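Local coordinates for nucleotidyl transferase AbiEii/AbiGii toxin family protein (Mycobacterium tuberculosis, PDB 6Y56) that probably acts as a nucleotidyltransferase toxin of a toxin-antitoxin system, in a family of enzymes that transfer nucleotides, with tRNA acceptor stems as the likely target, at residues L46-G51 against P156-V161; F71-D76 against V126-R131; P132-S137 against E163-A168. All coordinates share one frame; numbering follows the deposited sequence.

Interaction 1: residues L46-G51 against P156-V161; sequences LVFKGG and PTLPVV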
loop_
_atom_site.group_PDB
_atom_site.type_symbol
_atom_site.label_atom_id
_atom_site.label_comp_id
_atom_site.label_asym_id
_atom_site.label_seq_id
_atom_site.Cartn_x
_atom_site.Cartn_y
_atom_site.Cartn_z
ATOM N N LEU A 46 -3.800 14.275 2.893
ATOM C CA LEU A 46 -3.724 13.265 1.839
ATOM C C LEU A 46 -2.294 12.741 1.811
ATOM O O LEU A 46 -1.364 13.495 1.496
ATOM C CB LEU A 46 -4.108 13.878 0.500
ATOM C CG LEU A 46 -4.203 12.904 -0.665
ATOM C CD1 LEU A 46 -5.342 11.894 -0.476
ATOM C CD2 LEU A 46 -4.367 13.678 -1.967
ATOM N N VAL A 47 -2.111 11.473 2.163
ATOM C CA VAL A 47 -0.793 10.846 2.194
ATOM C C VAL A 47 -0.863 9.568 1.368
ATOM O O VAL A 47 -1.793 8.773 1.530
ATOM C CB VAL A 47 -0.339 10.548 3.640
ATOM C CG1 VAL A 47 0.995 9.829 3.642
ATOM C CG2 VAL A 47 -0.214 11.846 4.423
ATOM N N PHE A 48 0.121 9.369 0.489
ATOM C CA PHE A 48 0.219 8.171 -0.340
ATOM C C PHE A 48 0.773 7.028 0.508
ATOM O O PHE A 48 1.776 7.193 1.209
ATOM C CB PHE A 48 1.168 8.534 -1.486
ATOM C CG PHE A 48 1.309 7.499 -2.576
ATOM C CD1 PHE A 48 0.293 6.611 -2.903
ATOM C CD2 PHE A 48 2.490 7.465 -3.316
ATOM C CE1 PHE A 48 0.455 5.681 -3.932
ATOM C CE2 PHE A 48 2.651 6.553 -4.343
ATOM C CZ PHE A 48 1.639 5.666 -4.650
ATOM N N LYS A 49 0.134 5.864 0.459
ATOM C CA LYS A 49 0.557 4.756 1.328
ATOM C C LYS A 49 0.408 3.420 0.599
ATOM O O LYS A 49 0.246 3.365 -0.618
ATOM C CB LYS A 49 -0.187 4.787 2.670
ATOM C CG LYS A 49 -1.680 4.526 2.574
ATOM C CD LYS A 49 -2.300 4.603 3.972
ATOM C CE LYS A 49 -3.736 4.145 3.975
ATOM N NZ LYS A 49 -3.788 2.765 4.510
ATOM N N GLY A 50 0.532 2.332 1.357
ATOM C CA GLY A 50 0.312 1.006 0.820
ATOM C C GLY A 50 1.444 0.495 -0.052
ATOM O O GLY A 50 2.481 1.129 -0.253
ATOM N N GLY A 51 1.204 -0.695 -0.604
ATOM C CA GLY A 51 2.219 -1.367 -1.400
ATOM C C GLY A 51 2.639 -0.594 -2.632
ATOM O O GLY A 51 3.775 -0.715 -3.078
ATOM N N PRO A 156 6.508 13.928 -9.535
ATOM C CA PRO A 156 6.484 14.796 -8.356
ATOM C C PRO A 156 7.167 14.147 -7.161
ATOM O O PRO A 156 7.493 12.958 -7.154
ATOM C CB PRO A 156 4.983 14.923 -8.079
ATOM C CG PRO A 156 4.420 13.600 -8.529
ATOM C CD PRO A 156 5.194 13.306 -9.788
ATOM N N THR A 157 7.369 14.955 -6.130
ATOM C CA THR A 157 7.632 14.422 -4.805
ATOM C C THR A 157 6.314 14.398 -4.052
ATOM O O THR A 157 5.493 15.311 -4.191
ATOM C CB THR A 157 8.678 15.246 -4.048
ATOM O OG1 THR A 157 8.254 16.612 -3.904
ATOM C CG2 THR A 157 10.007 15.207 -4.774
ATOM N N LEU A 158 6.098 13.326 -3.288
ATOM C CA LEU A 158 4.819 13.125 -2.620
ATOM C C LEU A 158 5.056 12.741 -1.167
ATOM O O LEU A 158 6.003 12.007 -0.869
ATOM C CB LEU A 158 4.039 11.982 -3.290
ATOM C CG LEU A 158 3.546 12.252 -4.714
ATOM C CD1 LEU A 158 2.909 10.989 -5.251
ATOM C CD2 LEU A 158 2.561 13.398 -4.713
ATOM N N PRO A 159 4.207 13.200 -0.250
ATOM C CA PRO A 159 4.245 12.678 1.121
ATOM C C PRO A 159 3.783 11.233 1.132
ATOM O O PRO A 159 2.698 10.903 0.651
ATOM C CB PRO A 159 3.277 13.582 1.889
ATOM C CG PRO A 159 2.469 14.234 0.870
ATOM C CD PRO A 159 3.202 14.251 -0.433
ATOM N N VAL A 160 4.619 10.378 1.700
ATOM C CA VAL A 160 4.403 8.939 1.737
ATOM C C VAL A 160 4.406 8.483 3.192
ATOM O O VAL A 160 5.098 9.055 4.043
ATOM C CB VAL A 160 5.500 8.224 0.907
ATOM C CG1 VAL A 160 5.496 6.701 1.108
ATOM C CG2 VAL A 160 5.351 8.566 -0.582
ATOM N N VAL A 161 3.635 7.427 3.477
ATOM C CA VAL A 161 3.613 6.845 4.813
ATOM C C VAL A 161 5.028 6.512 5.275
ATOM O O VAL A 161 5.860 6.008 4.511
ATOM C CB VAL A 161 2.693 5.606 4.792
ATOM C CG1 VAL A 161 3.218 4.527 3.827
ATOM C CG2 VAL A 161 2.504 5.021 6.190
#

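Interaction 2: residues F71-D76 against V126-R131; sequences FSAPDD and VEFARR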
loop_
_atom_site.group_PDB
_atom_site.type_symbol
_atom_site.label_atom_id
_atom_site.label_comp_id
_atom_site.label_asym_id
_atom_site.label_seq_id
_atom_site.Cartn_x
_atom_site.Cartn_y
_atom_site.Cartn_z
ATOM N N PHE A 71 -4.519 5.779 -0.216
ATOM C CA PHE A 71 -4.213 7.049 0.408
ATOM C C PHE A 71 -4.822 7.074 1.793
ATOM O O PHE A 71 -5.854 6.441 2.051
ATOM C CB PHE A 71 -4.790 8.233 -0.375
ATOM C CG PHE A 71 -4.323 8.304 -1.788
ATOM C CD1 PHE A 71 -3.138 8.945 -2.105
ATOM C CD2 PHE A 71 -5.063 7.726 -2.810
ATOM C CE1 PHE A 71 -2.688 9.012 -3.420
ATOM C CE2 PHE A 71 -4.620 7.787 -4.127
ATOM C CZ PHE A 71 -3.430 8.419 -4.434
ATOM N N SER A 72 -4.183 7.823 2.685
ATOM C CA SER A 72 -4.822 8.224 3.926
ATOM C C SER A 72 -5.455 9.582 3.672
ATOM O O SER A 72 -4.768 10.518 3.240
ATOM C CB SER A 72 -3.810 8.320 5.061
ATOM O OG SER A 72 -4.415 8.898 6.207
ATOM N N ALA A 73 -6.760 9.682 3.906
ATOM C CA ALA A 73 -7.496 10.925 3.674
ATOM C C ALA A 73 -8.636 10.982 4.666
ATOM O O ALA A 73 -9.750 10.524 4.389
ATOM C CB ALA A 73 -8.031 10.998 2.243
ATOM N N PRO A 74 -8.405 11.564 5.848
ATOM C CA PRO A 74 -9.459 11.560 6.875
ATOM C C PRO A 74 -10.732 12.312 6.503
ATOM O O PRO A 74 -11.784 12.022 7.091
ATOM C CB PRO A 74 -8.765 12.193 8.089
ATOM C CG PRO A 74 -7.305 11.900 7.881
ATOM C CD PRO A 74 -7.101 11.999 6.391
ATOM N N ASP A 75 -10.687 13.266 5.574
ATOM C CA ASP A 75 -11.820 14.148 5.302
ATOM C C ASP A 75 -12.536 13.679 4.039
ATOM O O ASP A 75 -11.929 13.603 2.968
ATOM C CB ASP A 75 -11.324 15.584 5.130
ATOM C CG ASP A 75 -12.459 16.609 5.037
ATOM O OD1 ASP A 75 -13.631 16.216 4.874
ATOM O OD2 ASP A 75 -12.167 17.822 5.141
ATOM N N ASP A 76 -13.836 13.405 4.162
ATOM C CA ASP A 76 -14.626 12.977 3.009
ATOM C C ASP A 76 -14.582 13.999 1.876
ATOM O O ASP A 76 -14.680 13.628 0.702
ATOM C CB ASP A 76 -16.084 12.760 3.425
ATOM C CG ASP A 76 -16.269 11.564 4.340
ATOM O OD1 ASP A 76 -15.364 10.715 4.429
ATOM O OD2 ASP A 76 -17.326 11.478 4.992
ATOM N N VAL A 126 -8.611 2.252 -6.232
ATOM C CA VAL A 126 -8.177 3.382 -5.423
ATOM C C VAL A 126 -8.958 3.309 -4.122
ATOM O O VAL A 126 -10.180 3.119 -4.140
ATOM C CB VAL A 126 -8.446 4.719 -6.135
ATOM C CG1 VAL A 126 -7.851 5.869 -5.346
ATOM C CG2 VAL A 126 -7.900 4.700 -7.555
ATOM N N GLU A 127 -8.263 3.444 -2.995
ATOM C CA GLU A 127 -8.915 3.362 -1.697
ATOM C C GLU A 127 -8.404 4.477 -0.803
ATOM O O GLU A 127 -7.221 4.830 -0.855
ATOM C CB GLU A 127 -8.647 2.018 -1.019
ATOM C CG GLU A 127 -9.542 1.742 0.167
ATOM C CD GLU A 127 -9.232 0.418 0.827
ATOM O OE1 GLU A 127 -9.803 0.146 1.903
ATOM O OE2 GLU A 127 -8.417 -0.349 0.269
ATOM N N PHE A 128 -9.292 5.004 0.040
ATOM C CA PHE A 128 -8.996 6.144 0.900
ATOM C C PHE A 128 -9.319 5.764 2.332
ATOM O O PHE A 128 -10.497 5.630 2.688
ATOM C CB PHE A 128 -9.846 7.339 0.506
ATOM C CG PHE A 128 -9.601 7.830 -0.877
ATOM C CD1 PHE A 128 -10.298 7.300 -1.946
ATOM C CD2 PHE A 128 -8.698 8.848 -1.108
ATOM C CE1 PHE A 128 -10.098 7.752 -3.228
ATOM C CE2 PHE A 128 -8.493 9.315 -2.393
ATOM C CZ PHE A 128 -9.191 8.761 -3.453
ATOM N N ALA A 129 -8.286 5.614 3.155
ATOM C CA ALA A 129 -8.476 5.278 4.556
ATOM C C ALA A 129 -8.920 6.507 5.336
ATOM O O ALA A 129 -8.455 7.625 5.083
ATOM C CB ALA A 129 -7.161 4.770 5.148
ATOM N N ARG A 130 -9.815 6.294 6.300
ATOM C CA ARG A 130 -10.334 7.367 7.134
ATOM C C ARG A 130 -9.494 7.608 8.378
ATOM O O ARG A 130 -9.405 8.751 8.840
ATOM C CB ARG A 130 -11.760 7.025 7.574
ATOM C CG ARG A 130 -12.485 8.168 8.242
ATOM C CD ARG A 130 -13.827 7.719 8.805
ATOM N NE ARG A 130 -14.637 7.009 7.816
ATOM C CZ ARG A 130 -15.415 7.607 6.920
ATOM N NH1 ARG A 130 -15.485 8.931 6.881
ATOM N NH2 ARG A 130 -16.117 6.883 6.058
ATOM N N ARG A 131 -8.902 6.554 8.943
ATOM C CA ARG A 131 -8.198 6.695 10.211
ATOM C C ARG A 131 -6.905 7.464 9.985
ATOM O O ARG A 131 -6.146 7.131 9.074
ATOM C CB ARG A 131 -7.887 5.323 10.809
ATOM C CG ARG A 131 -7.484 5.385 12.285
ATOM C CD ARG A 131 -7.080 4.025 12.845
ATOM N NE ARG A 131 -7.936 2.956 12.342
ATOM C CZ ARG A 131 -7.614 1.666 12.340
ATOM N NH1 ARG A 131 -6.446 1.251 12.830
ATOM N NH2 ARG A 131 -8.468 0.787 11.836
HETATM O O HOH W 1 -17.260 7.908 4.031
#

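Interaction 3: residues P132-S137 against E163-A168; sequences PLALPS and EAEACA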
loop_
_atom_site.group_PDB
_atom_site.type_symbol
_atom_site.label_atom_id
_atom_site.label_comp_id
_atom_site.label_asym_id
_atom_site.label_seq_id
_atom_site.Cartn_x
_atom_site.Cartn_y
_atom_site.Cartn_z
ATOM N N PRO A 132 -6.625 8.494 10.774
ATOM C CA PRO A 132 -5.377 9.240 10.582
ATOM C C PRO A 132 -4.149 8.353 10.766
ATOM O O PRO A 132 -4.129 7.440 11.594
ATOM C CB PRO A 132 -5.442 10.322 11.667
ATOM C CG PRO A 132 -6.911 10.461 11.976
ATOM C CD PRO A 132 -7.483 9.087 11.814
ATOM N N LEU A 133 -3.116 8.638 9.977
ATOM C CA LEU A 133 -1.821 8.002 10.183
ATOM C C LEU A 133 -1.230 8.439 11.515
ATOM O O LEU A 133 -1.499 9.534 12.018
ATOM C CB LEU A 133 -0.851 8.361 9.063
ATOM C CG LEU A 133 -1.222 7.741 7.718
ATOM C CD1 LEU A 133 -0.283 8.219 6.633
ATOM C CD2 LEU A 133 -1.220 6.212 7.780
ATOM N N ALA A 134 -0.412 7.566 12.085
ATOM C CA ALA A 134 0.171 7.832 13.390
ATOM C C ALA A 134 1.438 8.668 13.307
ATOM O O ALA A 134 1.711 9.445 14.226
ATOM C CB ALA A 134 0.486 6.513 14.100
ATOM N N LEU A 135 2.214 8.535 12.235
ATOM C CA LEU A 135 3.522 9.155 12.115
ATOM C C LEU A 135 3.532 10.187 10.996
ATOM O O LEU A 135 2.784 10.059 10.025
ATOM C CB LEU A 135 4.586 8.096 11.803
ATOM C CG LEU A 135 4.759 6.988 12.833
ATOM C CD1 LEU A 135 5.879 6.062 12.401
ATOM C CD2 LEU A 135 5.053 7.581 14.206
ATOM N N PRO A 136 4.389 11.205 11.089
ATOM C CA PRO A 136 4.496 12.173 9.995
ATOM C C PRO A 136 4.933 11.487 8.713
ATOM O O PRO A 136 5.719 10.541 8.722
ATOM C CB PRO A 136 5.569 13.149 10.487
ATOM C CG PRO A 136 5.563 13.001 11.971
ATOM C CD PRO A 136 5.235 11.566 12.240
ATOM N N SER A 137 4.416 11.982 7.596
ATOM C CA SER A 137 4.788 11.426 6.304
ATOM C C SER A 137 6.222 11.804 5.949
ATOM O O SER A 137 6.822 12.721 6.527
ATOM C CB SER A 137 3.871 11.969 5.208
ATOM O OG SER A 137 3.862 13.383 5.193
ATOM N N GLU A 163 8.045 4.523 6.804
ATOM C CA GLU A 163 8.329 3.119 6.548
ATOM C C GLU A 163 7.924 2.221 7.718
ATOM O O GLU A 163 7.410 1.122 7.499
ATOM C CB GLU A 163 9.798 2.928 6.180
ATOM C CG GLU A 163 10.070 1.522 5.721
ATOM C CD GLU A 163 11.428 1.346 5.086
ATOM O OE1 GLU A 163 12.009 2.350 4.615
ATOM O OE2 GLU A 163 11.893 0.187 5.041
ATOM N N ALA A 164 8.149 2.660 8.958
ATOM C CA ALA A 164 7.742 1.851 10.107
ATOM C C ALA A 164 6.232 1.666 10.133
ATOM O O ALA A 164 5.732 0.596 10.508
ATOM C CB ALA A 164 8.192 2.514 11.405
ATOM N N GLU A 165 5.487 2.712 9.759
ATOM C CA GLU A 165 4.034 2.621 9.738
ATOM C C GLU A 165 3.546 1.753 8.582
ATOM O O GLU A 165 2.571 1.016 8.729
ATOM C CB GLU A 165 3.421 4.021 9.702
ATOM C CG GLU A 165 1.912 4.019 9.834
ATOM C CD GLU A 165 1.362 5.325 10.350
ATOM O OE1 GLU A 165 2.077 6.354 10.301
ATOM O OE2 GLU A 165 0.203 5.332 10.804
ATOM N N ALA A 166 4.201 1.833 7.421
ATOM C CA ALA A 166 3.823 0.960 6.313
ATOM C C ALA A 166 3.999 -0.505 6.691
ATOM O O ALA A 166 3.145 -1.349 6.381
ATOM C CB ALA A 166 4.671 1.290 5.081
ATOM N N CYS A 167 5.094 -0.820 7.387
ATOM C CA CYS A 167 5.322 -2.190 7.815
ATOM C C CYS A 167 4.265 -2.619 8.833
ATOM O O CYS A 167 3.689 -3.711 8.719
ATOM C CB CYS A 167 6.734 -2.308 8.381
ATOM S SG CYS A 167 7.240 -3.994 8.729
ATOM N N ALA A 168 3.944 -1.744 9.793
ATOM C CA ALA A 168 2.912 -2.065 10.780
ATOM C C ALA A 168 1.555 -2.288 10.116
ATOM O O ALA A 168 0.812 -3.196 10.507
ATOM C CB ALA A 168 2.832 -0.961 11.837
HETATM O O HOH W 2 3.251 7.853 8.267
#

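Interaction 1: residues L46-G51 against P156-V161
Strand 47-49 meets strand 157-160 at a single bridge, Phe48 with Val160, the two short axes inclined at 74° and 4.8 Å apart at their closest. Phe48 supplies both backbone bonds: its N donates to Pro159 O at 3.0 Å, and its O accepts from Val161 N at 2.9 Å, with Val160 CA also close to that oxygen. The steep crossing is consistent with a single bridge; side chains complete the contact. Phe48 CG is anti to the backbone N (chi1 -173°), and ring atom CD2 lies 4.0 Å from Leu158 CD1 and about as far from Val160 CG2. Phe48 and Val160 run side by side in the same direction, while Leu158 comes across obliquely. Val47 puts CG1 over the backbone from Pro159 to Val161, 3.6 Å from Val161 N. At the far end, Val161 CG1 packs 3.6 Å from Lys49 CB; the lysine chain then leads away to a salt bridge with Glu169. Helix 19-38 presents Leu32 to both Phe48 and Leu158, and helix 50-59 adds Ser53 against Phe48 and Val160. The bridge thus joins the outermost strand of the mixed sheet, paired with strand 68-72, to the antiparallel partner of strand 138-141.

Interaction 2: residues F71-D76 against V126-R131
Phe71 and Phe128 sit opposite each other on neighbouring parallel strands, their side chains pointing the same way from one face of the sheet. Phe71 N donates to Glu127 O, Phe71 O accepts from Ala129 N at 2.8 Å, and Ala73 N continues the ladder to Ala129 O at 2.9 Å. Both phenylalanines place CG anti to the carbonyl carbon (chi1 near -60°), and the two side chains run side by side. The ring planes are 22° apart but slid so far that they barely overlap; contact is through Phe71 CD2 and Phe128 CE2, 3.8 Å apart. Val126 CG1 approaches the edge of the Phe71 ring in its plane, 4.0 Å from CE2, and Ala73 CB meets Phe128 CD2 at the same separation.

Beyond the strands the chemistry turns polar. The Arg130 chain, extended to CD, bends at chi3, which sets NE; NH1 lies 3.0 Å from Asp76 OD1, a salt bridge whose hydrogen bond is weak. The carboxylate stands nearly upright to the guanidinium, while a water lies at the guanidinium edge. The stronger partner of Asp76 OD1 is Arg106, and the shared negative charge probably eases the closeness of the two arginines.

Helix 76-86 covers Phe128 with Val79, Val82 and Cys83, whereas helix 19-38 packs Leu32 and Leu35 on Phe71. Strand 68-72 is flanked by strand 47-49, and strand 125-129 by the antiparallel strand 107-114, so this parallel pair lies inside the mixed sheet.

Interaction 3: residues P132-S137 against E163-A168
Loop 132-137, extended except for a turn at Ala134, passes the first turns of helix 163-174, approaching most closely where Leu135 CA is 7.0 Å from Glu165 CA; no backbone-to-backbone bond crosses the gap. The motif is a carboxylate held by two successive backbone amides: Glu165 reaches over from the helix and takes the N-H groups of Ala134 and Leu135, one with each oxygen. The helix itself is regular here, with Cys167 N bonded to Glu163 O and Ala168 N to Ala164 O.

Glu165 can span the distance because CG is anti to the backbone N (chi1 -174°) and the chain stays extended beyond it. Ala134 N donates to OE2 at 2.6 Å in an almost straight bond (178°) that falls on the syn lone pair of OE2. Leu135 N meets OE1 at 2.9 Å, also on the syn side but 28° out of the carboxylate plane and more bent. Two donors spaced along the loop thus fix the rotation of the carboxylate, and a salt bridge from OE2 to Lys206 on helix 196-212 adds a positive charge that should favour the ionised form.

Aliphatic groups line part of this polar grip. Leu133 crosses the glutamate obliquely, with CD2 3.5 Å from OE2, and Ala134 CB comes equally near the same oxygen. Leu135 slides past Glu165 in the opposite direction; its CB is 3.4 Å from OE1, and its CD1 makes a looser contact with Ala164 CB. Leu202 of helix 196-212 touches both Ala134 and Leu135, so that helix contributes to the apolar surroundings as well as to the charge. A water closes the arrangement, donating to Leu135 O at 2.9 Å and to Glu165 OE1 at 2.8 Å.

How the interactions relate
Interaction 1 is the most buried of the three, whereas 2 and 3 are only partly buried. Interactions 1 and 2 share the mixed sheet: Val47 O probably accepts a hydrogen bond from Ser72 N, and Lys49 CE packs on Ala129 CB. Interaction 3 follows directly from 2 along the chain and touches interaction 1 through Leu133 on Val47 and Ser137 on Pro159. The chemistry shifts accordingly. Backbone bonds and apolar side chains make interaction 1; interaction 2 adds a salt bridge at its exposed end; and interaction 3 depends on a helix side chain bonding to loop amides instead of strand pairing.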